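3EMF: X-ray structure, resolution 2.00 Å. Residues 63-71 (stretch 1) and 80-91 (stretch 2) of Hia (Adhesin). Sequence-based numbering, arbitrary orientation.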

# COMPACT_ATOMS: atom_id res chain seq x y z
N LEU A 63 -2.31 -1.35 -11.86
CA LEU A 63 -1.69 -1.91 -10.65
C LEU A 63 -0.29 -1.37 -10.48
O LEU A 63 0.16 -1.18 -9.35
CB LEU A 63 -1.62 -3.43 -10.71
CG LEU A 63 -2.92 -4.16 -11.04
CD1 LEU A 63 -2.74 -5.67 -10.92
CD2 LEU A 63 -3.99 -3.67 -10.13
N ARG A 64 0.38 -1.10 -11.61
CA ARG A 64 1.76 -0.68 -11.59
C ARG A 64 1.88 0.77 -11.12
O ARG A 64 2.97 1.26 -10.89
CB ARG A 64 2.41 -0.85 -12.97
CG ARG A 64 2.50 -2.31 -13.41
CD ARG A 64 3.24 -2.48 -14.72
NE ARG A 64 3.54 -3.89 -14.94
CZ ARG A 64 3.20 -4.57 -16.02
NH1 ARG A 64 2.57 -3.96 -17.02
NH2 ARG A 64 3.51 -5.86 -16.11
N LYS A 65 0.75 1.44 -10.99
CA LYS A 65 0.75 2.84 -10.57
C LYS A 65 0.10 3.04 -9.21
O LYS A 65 -0.08 4.18 -8.77
CB LYS A 65 0.04 3.71 -11.61
CG LYS A 65 0.70 3.69 -12.97
CD LYS A 65 0.06 4.77 -13.84
CE LYS A 65 0.80 4.90 -15.17
NZ LYS A 65 0.82 3.62 -15.93
N LEU A 66 -0.21 1.95 -8.54
CA LEU A 66 -0.73 2.02 -7.18
C LEU A 66 0.37 2.29 -6.16
O LEU A 66 1.51 1.86 -6.31
CB LEU A 66 -1.42 0.70 -6.83
CG LEU A 66 -2.68 0.32 -7.60
CD1 LEU A 66 -3.16 -1.05 -7.09
CD2 LEU A 66 -3.76 1.35 -7.44
N GLY A 67 0.01 3.00 -5.10
CA GLY A 67 0.99 3.28 -4.08
C GLY A 67 0.52 4.32 -3.10
O GLY A 67 -0.58 4.85 -3.21
N TRP A 68 1.35 4.56 -2.10
CA TRP A 68 1.09 5.63 -1.15
C TRP A 68 2.39 6.40 -0.97
O TRP A 68 3.47 5.92 -1.31
CB TRP A 68 0.56 5.06 0.19
CG TRP A 68 1.36 3.94 0.77
CD1 TRP A 68 1.30 2.61 0.42
CD2 TRP A 68 2.31 4.03 1.84
NE1 TRP A 68 2.17 1.89 1.20
CE2 TRP A 68 2.79 2.73 2.09
CE3 TRP A 68 2.80 5.09 2.62
CZ2 TRP A 68 3.75 2.47 3.07
CZ3 TRP A 68 3.74 4.82 3.59
CH2 TRP A 68 4.20 3.52 3.82
N VAL A 69 2.28 7.60 -0.42
CA VAL A 69 3.44 8.46 -0.26
C VAL A 69 4.01 8.39 1.16
O VAL A 69 3.28 8.48 2.15
CB VAL A 69 3.11 9.91 -0.64
CG1 VAL A 69 4.30 10.79 -0.37
CG2 VAL A 69 2.68 9.99 -2.11
N LEU A 70 5.32 8.21 1.24
CA LEU A 70 6.02 8.13 2.50
C LEU A 70 6.91 9.35 2.67
O LEU A 70 7.73 9.65 1.79
CB LEU A 70 6.86 6.86 2.53
CG LEU A 70 7.89 6.74 3.65
CD1 LEU A 70 7.23 6.51 4.99
CD2 LEU A 70 8.86 5.61 3.34
N SER A 71 6.77 10.05 3.79
CA SER A 71 7.49 11.29 4.00
C SER A 71 8.16 11.34 5.35
O SER A 71 7.68 10.73 6.31
CB SER A 71 6.53 12.47 3.87
OG SER A 71 6.02 12.55 2.55
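Stretch 2 80-91: KSQQVKHADEVL

The apolar centre of the contact is Val84, which packs against both Trp68 and Leu70. Its CB lies 3.8 Å from the centroid of the five-membered ring of Trp68 and 19° off the ring normal, which places it over the ring face as a CH-pi contact; Val84 CG2 is 3.7 Å from Leu70 CB. Val90, from the following strand, extends this apolar layer: its CG1 comes within 4.0 Å of Leu70 CD2, its CG2 within 4.3 Å of Trp68 CH2.

The backbone beneath explains the pairing. Strand 80-85 runs antiparallel to strand 67-71, with axes at 149° and 4.6 Å apart at closest approach. Trp68 and Val84 form a hydrogen-bonded pair (Trp68 N to Val84 O 3.0 Å, Val84 N to Trp68 O 2.8 Å), as do Leu70 and Gln82 (Leu70 N to Gln82 O and Gln82 N to Leu70 O, both 2.8 Å). Val69 faces Gln83 in a non-hydrogen-bonded pair, CA to CA 4.7 Å, and their side chains occupy the other face.

That face also carries Ser71 and Ser81, whose OG atoms approach to 2.8 Å. At the far end, Lys85 NZ donates to Arg64 O at 2.7 Å, while a water bridges the turns, donating to Leu63 O (2.8 Å) and Leu66 O (2.9 Å) and accepting from His86 N (3.0 Å).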

# COMPACT_ATOMS: atom_id res chain seq x y z
N LYS A 80 10.78 15.38 2.96
CA LYS A 80 11.38 14.61 1.88
C LYS A 80 10.43 13.44 1.65
O LYS A 80 9.96 12.83 2.60
CB LYS A 80 12.77 14.12 2.27
N SER A 81 10.12 13.15 0.39
CA SER A 81 9.05 12.20 0.10
C SER A 81 9.50 11.13 -0.87
O SER A 81 10.36 11.37 -1.72
CB SER A 81 7.84 12.92 -0.49
OG SER A 81 7.27 13.84 0.43
N GLN A 82 8.91 9.95 -0.75
CA GLN A 82 9.12 8.88 -1.72
C GLN A 82 7.79 8.17 -1.92
O GLN A 82 6.87 8.32 -1.11
CB GLN A 82 10.16 7.87 -1.22
CG GLN A 82 11.47 8.47 -0.76
CD GLN A 82 11.55 8.65 0.75
OE1 GLN A 82 10.55 8.99 1.40
NE2 GLN A 82 12.72 8.42 1.31
N GLN A 83 7.70 7.38 -2.98
CA GLN A 83 6.51 6.59 -3.25
C GLN A 83 6.73 5.17 -2.85
O GLN A 83 7.71 4.55 -3.26
CB GLN A 83 6.16 6.60 -4.72
CG GLN A 83 6.01 7.95 -5.28
CD GLN A 83 5.64 7.93 -6.74
OE1 GLN A 83 5.80 6.92 -7.43
NE2 GLN A 83 5.13 9.05 -7.21
N VAL A 84 5.80 4.63 -2.08
CA VAL A 84 5.81 3.22 -1.78
C VAL A 84 4.84 2.54 -2.73
O VAL A 84 3.62 2.65 -2.58
CB VAL A 84 5.39 2.97 -0.34
CG1 VAL A 84 5.48 1.47 -0.03
CG2 VAL A 84 6.30 3.77 0.56
N LYS A 85 5.39 1.84 -3.71
CA LYS A 85 4.56 1.17 -4.69
C LYS A 85 4.46 -0.30 -4.37
O LYS A 85 5.03 -0.75 -3.37
CB LYS A 85 5.10 1.43 -6.10
CG LYS A 85 4.98 2.91 -6.47
CD LYS A 85 4.29 3.14 -7.81
CE LYS A 85 5.19 2.76 -8.97
NZ LYS A 85 4.65 3.27 -10.26
N HIS A 86 3.73 -1.06 -5.18
CA HIS A 86 3.61 -2.46 -4.87
C HIS A 86 5.00 -3.09 -4.82
O HIS A 86 5.84 -2.82 -5.70
CB HIS A 86 2.78 -3.20 -5.91
CG HIS A 86 2.84 -4.68 -5.74
ND1 HIS A 86 3.64 -5.49 -6.52
CD2 HIS A 86 2.25 -5.49 -4.84
CE1 HIS A 86 3.53 -6.74 -6.10
NE2 HIS A 86 2.68 -6.77 -5.09
N ALA A 87 5.22 -3.92 -3.81
CA ALA A 87 6.45 -4.69 -3.65
C ALA A 87 7.67 -3.85 -3.31
O ALA A 87 8.80 -4.33 -3.35
CB ALA A 87 6.73 -5.58 -4.89
N ASP A 88 7.44 -2.60 -2.95
CA ASP A 88 8.50 -1.81 -2.34
C ASP A 88 8.70 -2.22 -0.88
O ASP A 88 7.91 -2.97 -0.31
CB ASP A 88 8.18 -0.33 -2.44
CG ASP A 88 8.43 0.25 -3.86
OD1 ASP A 88 8.85 -0.51 -4.77
OD2 ASP A 88 8.20 1.46 -4.05
N GLU A 89 9.79 -1.72 -0.29
CA GLU A 89 10.12 -2.04 1.09
C GLU A 89 10.35 -0.77 1.88
O GLU A 89 10.99 0.17 1.40
CB GLU A 89 11.34 -2.97 1.16
CG GLU A 89 11.80 -3.29 2.59
CD GLU A 89 12.96 -4.30 2.63
OE1 GLU A 89 13.56 -4.56 1.56
OE2 GLU A 89 13.27 -4.82 3.72
N VAL A 90 9.77 -0.73 3.07
CA VAL A 90 9.98 0.37 3.99
C VAL A 90 10.67 -0.18 5.22
O VAL A 90 10.15 -1.07 5.91
CB VAL A 90 8.66 1.08 4.39
CG1 VAL A 90 8.95 2.21 5.35
CG2 VAL A 90 7.96 1.60 3.16
N LEU A 91 11.85 0.35 5.48
CA LEU A 91 12.68 -0.08 6.59
C LEU A 91 12.70 1.04 7.60
O LEU A 91 13.03 2.18 7.27
CB LEU A 91 14.12 -0.35 6.10
CG LEU A 91 15.20 -0.67 7.15
CD1 LEU A 91 14.81 -1.86 8.00
CD2 LEU A 91 16.57 -0.92 6.50
O HOH W 1 2.40 -0.47 -7.79